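Local coordinates for protein SYE1 (Shewanella oneidensis, PDB 4AWT) that binds flavin mononucleotide within a TIM barrel and, like its Old Yellow Enzyme relatives, probably reduces activated carbon-carbon double bonds with NAD(P)H, at residues Gly67-Pro72 / Lys130-Asn135. The protein carries 1 engineered substitution. Sequence-based numbering, arbitrary orientation.
With BOG (octyl beta-D-glucopyranoside), chain D.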
loop_
_atom_site.group_PDB
_atom_site.type_symbol
_atom_site.label_atom_id
_atom_site.label_comp_id
_atom_site.label_asym_id
_atom_site.label_seq_id
_atom_site.Cartn_x
_atom_site.Cartn_y
_atom_site.Cartn_z
ATOM N N GLY A 67 3.605 4.281 11.467
ATOM C CA GLY A 67 5.033 4.129 11.391
ATOM C C GLY A 67 5.863 5.364 11.204
ATOM O O GLY A 67 7.055 5.342 11.485
ATOM N N TYR A 68 5.245 6.420 10.659
ATOM C CA TYR A 68 5.941 7.583 10.160
ATOM C C TYR A 68 5.189 8.812 10.574
ATOM O O TYR A 68 3.961 8.825 10.597
ATOM C CB TYR A 68 6.090 7.527 8.618
ATOM C CG TYR A 68 6.764 6.259 8.164
ATOM C CD1 TYR A 68 5.999 5.103 7.956
ATOM C CD2 TYR A 68 8.125 6.184 7.953
ATOM C CE1 TYR A 68 6.583 3.909 7.596
ATOM C CE2 TYR A 68 8.715 4.998 7.550
ATOM C CZ TYR A 68 7.943 3.850 7.398
ATOM O OH TYR A 68 8.467 2.653 7.027
ATOM N N ALA A 69 5.930 9.907 10.820
ATOM C CA ALA A 69 5.275 11.135 11.215
ATOM C C ALA A 69 4.301 11.598 10.128
ATOM O O ALA A 69 4.554 11.518 8.937
ATOM C CB ALA A 69 6.297 12.229 11.449
ATOM N N TRP A 70 3.179 12.138 10.593
ATOM C CA TRP A 70 2.271 12.957 9.780
ATOM C C TRP A 70 1.565 12.149 8.689
ATOM O O TRP A 70 1.092 12.741 7.709
ATOM C CB TRP A 70 2.930 14.207 9.173
ATOM C CG TRP A 70 3.849 14.929 10.129
ATOM C CD1 TRP A 70 3.524 15.369 11.401
ATOM C CD2 TRP A 70 5.207 15.261 9.897
ATOM N NE1 TRP A 70 4.614 15.976 11.948
ATOM C CE2 TRP A 70 5.673 15.916 11.054
ATOM C CE3 TRP A 70 6.065 15.059 8.828
ATOM C CZ2 TRP A 70 6.976 16.363 11.135
ATOM C CZ3 TRP A 70 7.356 15.499 8.903
ATOM C CH2 TRP A 70 7.807 16.147 10.057
ATOM N N THR A 71 1.454 10.834 8.827
ATOM C CA THR A 71 0.646 10.069 7.899
ATOM C C THR A 71 -0.808 10.152 8.295
ATOM O O THR A 71 -1.157 10.230 9.498
ATOM C CB THR A 71 1.133 8.614 7.776
ATOM O OG1 THR A 71 1.001 7.924 9.040
ATOM C CG2 THR A 71 2.589 8.559 7.396
ATOM N N PRO A 72 -1.731 10.172 7.337
ATOM C CA PRO A 72 -3.142 10.326 7.655
ATOM C C PRO A 72 -3.732 9.064 8.203
ATOM O O PRO A 72 -3.471 7.977 7.690
ATOM C CB PRO A 72 -3.772 10.623 6.268
ATOM C CG PRO A 72 -2.841 9.886 5.301
ATOM C CD PRO A 72 -1.459 10.110 5.886
ATOM N N LYS A 130 15.072 2.212 9.321
ATOM C CA LYS A 130 14.755 3.481 9.977
ATOM C C LYS A 130 13.325 3.905 9.550
ATOM O O LYS A 130 12.872 3.620 8.443
ATOM C CB LYS A 130 15.746 4.564 9.631
ATOM C CG LYS A 130 17.157 4.231 10.128
ATOM C CD LYS A 130 18.164 5.356 9.943
ATOM C CE LYS A 130 19.556 4.894 10.417
ATOM N NZ LYS A 130 20.585 5.940 10.113
ATOM N N VAL A 131 12.707 4.621 10.441
ATOM C CA VAL A 131 11.497 5.389 10.181
ATOM C C VAL A 131 11.809 6.860 10.453
ATOM O O VAL A 131 12.963 7.224 10.633
ATOM C CB VAL A 131 10.275 4.878 10.951
ATOM C CG1 VAL A 131 9.983 3.432 10.545
ATOM C CG2 VAL A 131 10.458 5.005 12.428
ATOM N N PHE A 132 10.780 7.712 10.443
ATOM C CA PHE A 132 11.022 9.089 10.811
ATOM C C PHE A 132 9.894 9.531 11.757
ATOM O O PHE A 132 8.763 9.048 11.698
ATOM C CB PHE A 132 11.213 10.035 9.630
ATOM C CG PHE A 132 10.064 10.087 8.624
ATOM C CD1 PHE A 132 8.932 10.828 8.862
ATOM C CD2 PHE A 132 10.160 9.380 7.435
ATOM C CE1 PHE A 132 7.896 10.886 7.926
ATOM C CE2 PHE A 132 9.157 9.453 6.518
ATOM C CZ PHE A 132 8.024 10.197 6.733
ATOM N N VAL A 133 10.255 10.493 12.588
ATOM C CA VAL A 133 9.401 11.037 13.629
ATOM C C VAL A 133 9.395 12.527 13.517
ATOM O O VAL A 133 10.224 13.150 12.861
ATOM C CB VAL A 133 9.892 10.593 15.037
ATOM C CG1 VAL A 133 9.914 9.084 15.186
ATOM C CG2 VAL A 133 11.231 11.239 15.343
ATOM N N ASP A 134 8.421 13.140 14.171
ATOM C CA ASP A 134 8.373 14.609 14.363
ATOM C C ASP A 134 9.262 14.980 15.516
ATOM O O ASP A 134 9.021 14.496 16.643
ATOM C CB ASP A 134 6.904 14.947 14.659
ATOM C CG ASP A 134 6.543 16.419 14.811
ATOM O OD1 ASP A 134 7.482 17.206 14.922
ATOM O OD2 ASP A 134 5.310 16.741 14.710
ATOM N N ASN A 135 10.288 15.749 15.211
ATOM C CA ASN A 135 11.207 16.131 16.273
ATOM C C ASN A 135 10.917 17.587 16.657
ATOM O O ASN A 135 11.768 18.180 17.333
ATOM C CB ASN A 135 12.655 15.971 15.866
ATOM C CG ASN A 135 12.926 16.758 14.594
ATOM O OD1 ASN A 135 12.251 17.717 14.209
ATOM N ND2 ASN A 135 14.000 16.312 13.943
HETATM C C1 BOG D . 9.505 4.859 3.424
HETATM O O1 BOG D . 10.526 5.736 3.036
HETATM C C2 BOG D . 8.147 5.479 3.313
HETATM O O2 BOG D . 7.992 6.557 4.210
HETATM C C3 BOG D . 7.018 4.485 3.630
HETATM O O3 BOG D . 5.774 5.033 3.292
HETATM C C4 BOG D . 7.211 3.257 2.730
HETATM O O4 BOG D . 6.248 2.313 3.057
HETATM C C5 BOG D . 8.618 2.679 2.838
HETATM O O5 BOG D . 9.505 3.725 2.493
HETATM C C6 BOG D . 8.819 1.501 1.920
HETATM O O6 BOG D . 10.123 1.020 2.194
HETATM C "C1'" BOG D . 11.782 5.474 3.615
HETATM C "C2'" BOG D . 12.854 6.525 3.340
HETATM C "C3'" BOG D . 12.948 6.945 1.905
HETATM C "C4'" BOG D . 14.177 7.678 1.380
HETATM C "C5'" BOG D . 13.712 9.031 0.834
HETATM C "C6'" BOG D . 14.217 10.172 1.720
HETATM C "C7'" BOG D . 13.716 11.522 1.175
HETATM C "C8'" BOG D . 14.676 12.574 1.719
HETATM O O HOH W 1 11.028 2.735 6.607
#
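Y68 and A69, at the start of a type II beta turn that runs on to T71, lie against F132 and V133 of strand 130-133, and the backbones meet through a single backbone hydrogen bond, A69 N to F132 O (3.1 Å), with the donor above the carbonyl plane. The same carbonyl accepts N112 ND2, and V131 and V133 pair with strand 141-144. The contact sets the barrel loop after strand 53-60 against this two-stranded antiparallel hairpin outside the barrel. F132, its CG between the backbone N and the carbonyl carbon (chi1 57°), lays one ring face against Y68 CB, 4.0 Å from the ring centroid. The two rings are oblique, with planes 57° apart and Y68 CD2 meeting F132 CE2, while V131 CG1 lies 3.6 Å from Y68 CE2. Y68 OH bonds to Y186 OH and to a water 2.6 Å away, which donates to K130 O. BOG O2 lies over one face of the tyrosine, 3.8 Å from Y68 CE2, and the Y68 side chain comes within about 7 Å of FMN. Replacing Y68 with an alanine would probably leave the water and Y186 without their phenol partner and open a gap beside V131 CG1 and F132 CE2. Further along, W70 directs NE1 to D134 OD2 (2.9 Å); OD2 lies at the indole edge, near its plane, but receives the N-H from above the carboxylate plane. A69 CB sits over the centre of that indole, and D134 OD1 takes G136 N. The contact thus joins a mostly aromatic patch next to the glucoside, with the flavin farther off, to a polar outer end, where an indole-carboxylate bond ties the turn to the hairpin.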